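Local coordinates for protein benzoylformate decarboxylase (Mycobacterium smegmatis, PDB 4Q9D) that belongs to the thiamine pyrophosphate enzyme family, building each subunit from three domains with parallel sheets and holding a magnesium ion, at residues 234-239 / 277-282; 271-276 / 296-301; 411-416 / 452-457; 446-451 / 520-525. One frame throughout, in Å; residues are numbered along the deposited sequence.

Contact 1 of 4, residues 234-239 / 277-282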
# COMPACT_ATOMS: atom_id res chain seq x y z
N SER B 234 3.28 14.71 -29.99
CA SER B 234 3.52 14.92 -28.57
C SER B 234 4.90 15.52 -28.36
O SER B 234 5.84 15.21 -29.10
CB SER B 234 3.47 13.57 -27.82
OG SER B 234 3.78 13.73 -26.43
N ALA B 235 5.03 16.38 -27.35
CA ALA B 235 6.36 16.72 -26.86
C ALA B 235 6.98 15.45 -26.27
O ALA B 235 6.26 14.56 -25.78
CB ALA B 235 6.26 17.82 -25.77
N LEU B 236 8.30 15.35 -26.29
CA LEU B 236 8.95 14.26 -25.58
C LEU B 236 8.32 12.90 -25.92
O LEU B 236 7.95 12.12 -25.02
CB LEU B 236 8.84 14.53 -24.07
CG LEU B 236 9.45 15.86 -23.60
CD1 LEU B 236 8.78 16.33 -22.30
CD2 LEU B 236 10.99 15.73 -23.42
N PRO B 237 8.20 12.60 -27.22
CA PRO B 237 7.49 11.40 -27.66
C PRO B 237 8.26 10.13 -27.32
O PRO B 237 9.48 10.12 -27.50
CB PRO B 237 7.45 11.59 -29.19
CG PRO B 237 8.76 12.27 -29.46
CD PRO B 237 8.81 13.31 -28.36
N ASP B 238 7.58 9.10 -26.81
CA ASP B 238 8.20 7.78 -26.73
C ASP B 238 7.87 6.97 -27.99
O ASP B 238 8.49 5.95 -28.24
CB ASP B 238 7.78 7.00 -25.45
CG ASP B 238 6.28 7.12 -25.13
OD1 ASP B 238 5.68 8.20 -25.36
OD2 ASP B 238 5.71 6.14 -24.60
N ARG B 239 6.88 7.42 -28.76
CA ARG B 239 6.60 6.88 -30.10
C ARG B 239 6.23 8.04 -31.01
O ARG B 239 5.80 9.10 -30.53
CB ARG B 239 5.46 5.84 -30.10
CG ARG B 239 5.70 4.65 -29.14
CD ARG B 239 6.67 3.62 -29.73
NE ARG B 239 6.04 3.00 -30.88
CZ ARG B 239 5.49 1.79 -30.90
NH1 ARG B 239 5.54 0.98 -29.83
NH2 ARG B 239 4.93 1.37 -32.03
N VAL B 277 -2.83 15.34 -22.19
CA VAL B 277 -3.17 16.74 -22.18
C VAL B 277 -2.58 17.36 -20.93
O VAL B 277 -3.21 17.30 -19.89
CB VAL B 277 -4.72 16.93 -22.17
CG1 VAL B 277 -5.09 18.43 -22.04
CG2 VAL B 277 -5.32 16.34 -23.42
N PHE B 278 -1.34 17.88 -20.98
CA PHE B 278 -0.37 17.67 -22.05
C PHE B 278 0.89 17.19 -21.38
O PHE B 278 1.08 17.38 -20.18
CB PHE B 278 -0.02 18.98 -22.77
CG PHE B 278 -1.10 19.51 -23.68
CD1 PHE B 278 -1.24 19.01 -24.96
CD2 PHE B 278 -1.95 20.51 -23.25
CE1 PHE B 278 -2.24 19.51 -25.81
CE2 PHE B 278 -2.96 21.03 -24.09
CZ PHE B 278 -3.10 20.52 -25.37
N ARG B 279 1.79 16.57 -22.14
CA ARG B 279 3.03 16.11 -21.56
C ARG B 279 3.94 17.31 -21.28
O ARG B 279 4.76 17.66 -22.12
CB ARG B 279 3.73 15.15 -22.52
CG ARG B 279 4.99 14.48 -21.94
CD ARG B 279 5.36 13.28 -22.79
NE ARG B 279 4.43 12.17 -22.57
CZ ARG B 279 4.61 10.94 -23.06
NH1 ARG B 279 5.65 10.67 -23.84
NH2 ARG B 279 3.72 10.00 -22.81
N TYR B 280 3.78 17.93 -20.12
CA TYR B 280 4.61 19.06 -19.72
C TYR B 280 5.79 18.56 -18.91
O TYR B 280 5.66 17.60 -18.19
CB TYR B 280 3.84 20.01 -18.80
CG TYR B 280 2.56 20.63 -19.38
CD1 TYR B 280 2.59 21.49 -20.48
CD2 TYR B 280 1.35 20.40 -18.75
CE1 TYR B 280 1.41 22.05 -20.97
CE2 TYR B 280 0.18 20.97 -19.21
CZ TYR B 280 0.21 21.81 -20.32
OH TYR B 280 -0.96 22.39 -20.72
N TYR B 281 6.93 19.23 -19.09
CA TYR B 281 8.18 18.91 -18.40
C TYR B 281 8.56 20.05 -17.45
O TYR B 281 8.09 20.09 -16.31
CB TYR B 281 9.30 18.67 -19.41
CG TYR B 281 10.50 17.96 -18.82
CD1 TYR B 281 10.53 17.57 -17.49
CD2 TYR B 281 11.61 17.67 -19.61
CE1 TYR B 281 11.62 16.92 -16.95
CE2 TYR B 281 12.72 17.03 -19.08
CZ TYR B 281 12.71 16.65 -17.75
OH TYR B 281 13.81 16.01 -17.22
N PRO B 282 9.39 20.99 -17.91
CA PRO B 282 9.70 22.15 -17.06
C PRO B 282 8.48 23.03 -16.84
O PRO B 282 7.53 23.00 -17.64
CB PRO B 282 10.76 22.92 -17.85
CG PRO B 282 10.56 22.49 -19.30
CD PRO B 282 9.89 21.14 -19.30
O HOH W 1 3.51 6.98 -23.01
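Arg279 reaches across from 277-282 and puts its NH1 between two oxygens of 234-239. These are the backbone O of Leu236 and OD1 of Asp238. NH1 lies 2.9 Å from Asp238 OD1 in a salt bridge, with an N-H...O angle of 161°. OD1 is near the guanidinium plane, but NH1 meets it from above the carboxylate plane, 49° out of it. A water at the guanidinium edge bridges the pair, taking a hydrogen bond from Arg279 NH2 at 3.0 Å and giving one to Asp238 OD2 at 2.8 Å. Both charges have a second partner: Asp238 OD2 also pairs with Arg213, and Arg279 NH2 with Glu276.

A second bond runs from NH1 to the backbone carbonyl Leu236 O at 3.0 Å, with O in the guanidinium plane. Two acceptors therefore grip one nitrogen, which should fix the rotation of the group. CG of Arg279 is anti to the backbone N (chi1 -174°), and the chain bends at chi3 before the guanidinium. Its CD passes 3.4 Å from Ala235 O. Ser234 OG lies over one face of the guanidinium and bonds to Ala235 O within its own segment.

Apolar contact is small. Leu236 CD1 touches Tyr281 CB at 3.8 Å, the two side chains crossing at about a right angle. Tyr112 of the second subunit packs on Leu236 and Arg279 and meets the Tyr281 ring edge-to-face.

Both segments follow parallel strands, 231-233 and 269-273. They are loops at the carboxyl end of a Rossmann-like sheet in the central domain, here tied together at a subunit interface.

Contact 2 of 4, residues 271-276 / 296-301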
# COMPACT_ATOMS: atom_id res chain seq x y z
N VAL B 271 -7.85 19.04 -31.25
CA VAL B 271 -8.27 17.66 -31.16
C VAL B 271 -7.08 16.78 -30.79
O VAL B 271 -6.15 16.62 -31.58
CB VAL B 271 -8.85 17.18 -32.48
CG1 VAL B 271 -9.32 15.74 -32.32
CG2 VAL B 271 -10.02 18.12 -32.91
N VAL B 272 -7.09 16.24 -29.58
CA VAL B 272 -5.95 15.47 -29.09
C VAL B 272 -6.25 13.97 -29.06
O VAL B 272 -7.08 13.52 -28.26
CB VAL B 272 -5.53 15.91 -27.68
CG1 VAL B 272 -4.31 15.10 -27.23
CG2 VAL B 272 -5.24 17.44 -27.67
N VAL B 273 -5.58 13.22 -29.92
CA VAL B 273 -5.85 11.80 -30.05
C VAL B 273 -4.61 11.05 -29.65
O VAL B 273 -3.57 11.20 -30.27
CB VAL B 273 -6.24 11.40 -31.50
CG1 VAL B 273 -6.58 9.92 -31.56
CG2 VAL B 273 -7.42 12.23 -31.99
N GLY B 274 -4.69 10.27 -28.58
CA GLY B 274 -3.56 9.42 -28.26
C GLY B 274 -2.33 10.07 -27.67
O GLY B 274 -1.26 9.45 -27.63
N ALA B 275 -2.50 11.31 -27.20
CA ALA B 275 -1.47 12.07 -26.46
C ALA B 275 -2.09 12.54 -25.15
O ALA B 275 -3.32 12.70 -25.06
CB ALA B 275 -0.96 13.30 -27.27
N GLU B 276 -1.26 12.76 -24.15
CA GLU B 276 -1.68 13.35 -22.88
C GLU B 276 -2.06 14.80 -23.12
O GLU B 276 -1.68 15.41 -24.11
CB GLU B 276 -0.53 13.26 -21.86
CG GLU B 276 -0.18 11.80 -21.59
CD GLU B 276 1.24 11.53 -21.18
OE1 GLU B 276 2.01 12.49 -20.92
OE2 GLU B 276 1.58 10.32 -21.11
N LEU B 296 -10.78 18.74 -27.33
CA LEU B 296 -11.34 17.39 -27.26
C LEU B 296 -10.16 16.43 -27.08
O LEU B 296 -9.10 16.62 -27.69
CB LEU B 296 -12.06 17.03 -28.57
CG LEU B 296 -13.27 17.90 -28.92
CD1 LEU B 296 -13.75 17.57 -30.34
CD2 LEU B 296 -14.37 17.67 -27.93
N GLN B 297 -10.37 15.38 -26.28
CA GLN B 297 -9.32 14.39 -26.02
C GLN B 297 -9.87 12.99 -26.24
O GLN B 297 -10.96 12.67 -25.79
CB GLN B 297 -8.79 14.53 -24.60
CG GLN B 297 -7.70 13.51 -24.21
CD GLN B 297 -7.34 13.57 -22.72
OE1 GLN B 297 -8.06 14.18 -21.92
NE2 GLN B 297 -6.24 12.94 -22.35
N ILE B 298 -9.12 12.16 -26.96
CA ILE B 298 -9.52 10.78 -27.20
C ILE B 298 -8.34 9.91 -26.79
O ILE B 298 -7.25 10.11 -27.28
CB ILE B 298 -9.87 10.52 -28.69
CG1 ILE B 298 -11.11 11.33 -29.12
CG2 ILE B 298 -10.04 9.06 -28.95
CD1 ILE B 298 -11.43 11.21 -30.59
N THR B 299 -8.56 8.97 -25.88
CA THR B 299 -7.46 8.14 -25.39
C THR B 299 -8.00 6.79 -24.97
O THR B 299 -9.18 6.66 -24.60
CB THR B 299 -6.76 8.79 -24.16
OG1 THR B 299 -5.77 7.89 -23.64
CG2 THR B 299 -7.75 9.11 -23.04
N ALA B 300 -7.13 5.78 -25.01
CA ALA B 300 -7.54 4.44 -24.56
C ALA B 300 -7.29 4.31 -23.06
O ALA B 300 -7.65 3.31 -22.44
CB ALA B 300 -6.80 3.36 -25.33
N ASP B 301 -6.67 5.33 -22.46
CA ASP B 301 -6.30 5.25 -21.05
C ASP B 301 -7.10 6.22 -20.17
O ASP B 301 -6.77 7.39 -20.08
CB ASP B 301 -4.79 5.47 -20.88
CG ASP B 301 -4.32 5.32 -19.42
OD1 ASP B 301 -5.17 5.09 -18.52
OD2 ASP B 301 -3.10 5.45 -19.18
O HOH W 2 -4.58 11.27 -23.47
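Gln297 and Val272 pair as neighbours on two parallel strands, and the side chain of Gln297 runs out over the same face of the sheet as Val272. Its CB lies 4.2 Å from Val272 O. CG is anti to the backbone N (chi1 179°) and stays near the same oxygen. The chain beyond is extended, and CD packs on Val277, in the loop after strand 269-273. NE2 at the tip gives a hydrogen bond to a water at 2.6 Å, and that water gives one to Ala275 O at 2.5 Å, so short that its length is doubtful. The same NE2 also bonds to the backbone O of Arg304. The tip thus links, through water, the loop after strand 269-273 to helix 302-307.

Val272 N gives to Leu296 O, and Val272 O takes from Ile298 N, both at 2.8 Å. Gly274 N then gives to Ile298 O at 2.9 Å. Val272 thus uses both its N and its O on the neighbouring strand, flanking Gln297 as is usual in a parallel pair. CA-H...O contacts add to this, as from Gln297 CA to Val272 O at 3.3 Å.

Val271, Val273, Leu296 and Ile298 lie on the other face. Val273 CG2 and Ile298 CD1 are 4.4 Å apart. Helices 187-199 and 318-328 pack on this face. Both are interior strands of the Rossmann-like sheet; 269-273 also pairs with 203-207 and 294-299 with 312-315.

The chemistry is divided: main-chain bonds set the register, apolar side chains serve one face, and on the other a buried amide probably reaches Ala275 O through a water.

Contact 3 of 4, residues 411-416 / 452-457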
# COMPACT_ATOMS: atom_id res chain seq x y z
N ALA B 411 16.30 -1.45 -24.47
CA ALA B 411 15.14 -1.47 -25.37
C ALA B 411 15.55 -1.73 -26.83
O ALA B 411 14.87 -2.45 -27.56
CB ALA B 411 14.35 -0.15 -25.27
N ALA B 412 16.67 -1.14 -27.25
CA ALA B 412 17.17 -1.41 -28.60
C ALA B 412 17.45 -2.91 -28.83
O ALA B 412 17.19 -3.44 -29.90
CB ALA B 412 18.44 -0.58 -28.88
N VAL B 413 18.04 -3.56 -27.82
CA VAL B 413 18.33 -4.98 -27.89
C VAL B 413 17.00 -5.75 -27.98
O VAL B 413 16.85 -6.65 -28.81
CB VAL B 413 19.11 -5.46 -26.63
CG1 VAL B 413 19.40 -6.98 -26.70
CG2 VAL B 413 20.42 -4.70 -26.49
N GLY B 414 16.04 -5.37 -27.14
CA GLY B 414 14.70 -5.95 -27.22
C GLY B 414 14.00 -5.75 -28.56
O GLY B 414 13.39 -6.67 -29.09
N ILE B 415 14.08 -4.54 -29.11
CA ILE B 415 13.47 -4.26 -30.40
C ILE B 415 14.09 -5.11 -31.51
O ILE B 415 13.39 -5.68 -32.34
CB ILE B 415 13.60 -2.75 -30.76
CG1 ILE B 415 12.69 -1.91 -29.85
CG2 ILE B 415 13.24 -2.51 -32.24
CD1 ILE B 415 13.22 -0.44 -29.62
N ALA B 416 15.42 -5.23 -31.51
CA ALA B 416 16.07 -6.05 -32.54
C ALA B 416 15.73 -7.54 -32.39
O ALA B 416 15.51 -8.23 -33.39
CB ALA B 416 17.58 -5.82 -32.54
N LEU B 452 22.95 -9.01 -32.76
CA LEU B 452 21.86 -8.19 -33.24
C LEU B 452 22.36 -7.04 -34.14
O LEU B 452 23.44 -6.49 -33.90
CB LEU B 452 21.05 -7.67 -32.04
CG LEU B 452 20.41 -8.80 -31.23
CD1 LEU B 452 19.87 -8.28 -29.88
CD2 LEU B 452 19.30 -9.43 -32.04
N PRO B 453 21.58 -6.68 -35.18
CA PRO B 453 21.97 -5.55 -36.04
C PRO B 453 21.58 -4.24 -35.38
O PRO B 453 20.60 -3.57 -35.75
CB PRO B 453 21.15 -5.78 -37.33
CG PRO B 453 19.87 -6.44 -36.81
CD PRO B 453 20.32 -7.32 -35.63
N ILE B 454 22.40 -3.85 -34.41
CA ILE B 454 22.20 -2.61 -33.72
C ILE B 454 23.46 -1.77 -33.81
O ILE B 454 24.57 -2.24 -33.52
CB ILE B 454 21.87 -2.82 -32.23
CG1 ILE B 454 20.68 -3.79 -32.06
CG2 ILE B 454 21.58 -1.46 -31.57
CD1 ILE B 454 20.46 -4.14 -30.60
N VAL B 455 23.29 -0.51 -34.20
CA VAL B 455 24.41 0.42 -34.21
C VAL B 455 24.15 1.44 -33.12
O VAL B 455 23.21 2.23 -33.21
CB VAL B 455 24.53 1.16 -35.58
CG1 VAL B 455 25.73 2.09 -35.55
CG2 VAL B 455 24.65 0.14 -36.73
N PHE B 456 24.95 1.38 -32.06
CA PHE B 456 24.82 2.31 -30.94
C PHE B 456 25.74 3.49 -31.26
O PHE B 456 26.96 3.33 -31.34
CB PHE B 456 25.29 1.65 -29.62
CG PHE B 456 24.45 0.46 -29.19
CD1 PHE B 456 23.23 0.63 -28.54
CD2 PHE B 456 24.89 -0.83 -29.44
CE1 PHE B 456 22.46 -0.47 -28.12
CE2 PHE B 456 24.12 -1.96 -29.04
CZ PHE B 456 22.90 -1.77 -28.39
N VAL B 457 25.17 4.67 -31.44
CA VAL B 457 25.96 5.86 -31.69
C VAL B 457 25.96 6.68 -30.42
O VAL B 457 24.95 7.26 -30.02
CB VAL B 457 25.37 6.70 -32.82
CG1 VAL B 457 26.19 8.01 -32.99
CG2 VAL B 457 25.32 5.90 -34.08
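Ala412 O takes the helical hydrogen bond of Ala416 N at 3.0 Å, and the tip of Ile454 comes against the same oxygen. Ile454 CD1 lies 3.4 Å from it and 3.5 Å from Val413 CA, so this methyl rests on the helix backbone itself. CG1 of Ile454 is anti to the carbonyl carbon (chi1 -53°), and it touches Ala416 CB at 3.7 Å. The small side chains of Ala412 and Ala416 probably allow this approach.

Val413 and Leu452 cross at about a right angle. Val413 CG1 and Leu452 CD1 are 3.5 Å apart, tighter than usual for two carbons. Leu452 CB and CD2 both touch Ala416 CB.

Helix 408-421 lies on one face of the parallel sheet of the C-terminal domain. Its part 411-416 runs nearly antiparallel to strand 454-457, at 161°, with the axes 9.7 Å apart at closest. This is ordinary alpha/beta layering, as in thiamine pyrophosphate-binding domains. Helix 443-449 packs beside it, with Thr446 and Ala447 on Val413.

Phe456, two residues on from Ile454, continues the contact. Its CE1 lies 4.1 Å from Ala412 CB. Val413 CG2 stands at the ring edge, near the plane. One face of the ring carries Ile454 CG2, 3.4 Å above the plane and offset toward the rim. Val409 and Ala430 also touch the Phe456 side chain.

Contact 4 of 4, residues 446-451 / 520-525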
# COMPACT_ATOMS: atom_id res chain seq x y z
N THR B 446 24.26 -8.58 -24.26
CA THR B 446 23.18 -9.37 -24.84
C THR B 446 23.09 -9.12 -26.36
O THR B 446 22.84 -10.06 -27.12
CB THR B 446 21.82 -9.03 -24.16
OG1 THR B 446 21.94 -9.26 -22.76
CG2 THR B 446 20.68 -9.90 -24.72
N ALA B 447 23.29 -7.88 -26.79
CA ALA B 447 23.30 -7.58 -28.23
C ALA B 447 24.42 -8.40 -28.93
O ALA B 447 24.21 -8.98 -29.99
CB ALA B 447 23.52 -6.05 -28.47
N ALA B 448 25.60 -8.44 -28.32
CA ALA B 448 26.71 -9.16 -28.93
C ALA B 448 26.45 -10.66 -28.90
O ALA B 448 26.64 -11.33 -29.90
CB ALA B 448 28.02 -8.83 -28.26
N GLN B 449 25.96 -11.17 -27.76
CA GLN B 449 25.61 -12.60 -27.65
C GLN B 449 24.61 -13.06 -28.70
O GLN B 449 24.68 -14.20 -29.15
CB GLN B 449 25.08 -12.91 -26.23
CG GLN B 449 26.16 -12.83 -25.15
CD GLN B 449 27.26 -13.87 -25.40
OE1 GLN B 449 26.99 -15.06 -25.40
NE2 GLN B 449 28.49 -13.42 -25.62
N HIS B 450 23.65 -12.21 -29.06
CA HIS B 450 22.64 -12.60 -30.06
C HIS B 450 22.91 -12.03 -31.44
O HIS B 450 22.06 -12.14 -32.33
CB HIS B 450 21.23 -12.24 -29.60
CG HIS B 450 20.81 -12.96 -28.36
ND1 HIS B 450 19.95 -14.03 -28.39
CD2 HIS B 450 21.17 -12.79 -27.07
CE1 HIS B 450 19.80 -14.50 -27.16
NE2 HIS B 450 20.53 -13.77 -26.34
N LYS B 451 24.09 -11.42 -31.61
CA LYS B 451 24.52 -10.87 -32.90
C LYS B 451 23.44 -9.99 -33.52
O LYS B 451 23.03 -10.20 -34.65
CB LYS B 451 24.88 -11.99 -33.87
CG LYS B 451 26.12 -12.80 -33.45
CD LYS B 451 26.28 -13.99 -34.40
CE LYS B 451 27.52 -14.81 -34.08
NZ LYS B 451 27.42 -15.40 -32.73
N ASP B 520 28.01 -8.29 -39.08
CA ASP B 520 27.13 -9.18 -38.31
C ASP B 520 27.35 -8.85 -36.83
O ASP B 520 28.47 -8.90 -36.33
CB ASP B 520 27.40 -10.65 -38.62
CG ASP B 520 28.86 -10.92 -38.89
OD1 ASP B 520 29.72 -10.16 -38.39
OD2 ASP B 520 29.16 -11.89 -39.63
N GLY B 521 26.30 -8.44 -36.16
CA GLY B 521 26.44 -8.03 -34.77
C GLY B 521 26.53 -6.54 -34.57
O GLY B 521 26.77 -5.76 -35.51
N PRO B 522 26.36 -6.12 -33.33
CA PRO B 522 26.22 -4.71 -32.97
C PRO B 522 27.56 -4.00 -32.98
O PRO B 522 28.61 -4.61 -32.76
CB PRO B 522 25.72 -4.78 -31.52
CG PRO B 522 26.35 -6.04 -30.99
CD PRO B 522 26.29 -7.01 -32.16
N THR B 523 27.51 -2.70 -33.18
CA THR B 523 28.70 -1.86 -33.08
C THR B 523 28.38 -0.68 -32.18
O THR B 523 27.27 -0.13 -32.23
CB THR B 523 29.10 -1.29 -34.48
OG1 THR B 523 29.29 -2.37 -35.39
CG2 THR B 523 30.36 -0.44 -34.39
N VAL B 524 29.34 -0.31 -31.35
CA VAL B 524 29.29 0.89 -30.55
C VAL B 524 30.27 1.93 -31.15
O VAL B 524 31.49 1.74 -31.14
CB VAL B 524 29.64 0.60 -29.08
CG1 VAL B 524 29.65 1.89 -28.25
CG2 VAL B 524 28.66 -0.47 -28.49
N LEU B 525 29.73 3.01 -31.69
CA LEU B 525 30.55 4.07 -32.26
C LEU B 525 30.55 5.22 -31.27
O LEU B 525 29.50 5.78 -30.95
CB LEU B 525 30.02 4.51 -33.63
CG LEU B 525 30.01 3.43 -34.72
CD1 LEU B 525 29.40 3.97 -36.02
CD2 LEU B 525 31.40 2.84 -34.97
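The Pro522 ring meets the end of helix 446-449 mainly through CG and CD. CG sits 3.8 Å from Ala447 CB and 3.7 Å from the backbone N of Ala448. CD lies 3.6 Å from Ala447 O. CB of the ring is also near Ala447 CB, at 4.0 Å, so the ring meets both the Ala447 methyl and the helix backbone. Phe456 and Cys498 pack on Pro522 as well. The other ring here, His450, belongs to the helix end. It has Thr446 O at its edge, in plane, and its CB points away from 520-525.

The helix closes in a Schellman motif. Lys451, at positive phi, is the C-prime residue: its N bonds to Ala448 O at 3.1 Å, and Leu452 N bonds to Ala447 O. This turn carries the chain past Gly521, whose CA lies 3.8 Å from Lys451 C.

Gly521 has phi 99° and psi 165°. A CB there would be pressed against Pro522 CD and the carbonyl O of Asp520. The contact leads straight into strand 523-525 of the sheet. The Lys451 side chain leads away from 520-525 at its end.

Overall arrangement
Contacts 1 and 2 belong to the central domain, contacts 3 and 4 to the C-terminal domain, on opposite sides of the chain's centre. Contacts 1 and 2 touch: Val277 and Phe278 pack on Val272, and the centres of the two contacts are 13 Å apart. Contacts 3 and 4 are closer, with centres 8 Å apart, and they share the sheet through neighbouring strands 454-460 and 523-528. Between the domains, contacts 1 and 3 come within about 8 Å at their nearest atoms, without touching. Contacts 2 and 4 have centres 38 Å apart. The magnesium ion is bound by Asp434, Asn461 and Glu463; Asn461 directly follows the strand of contact 3.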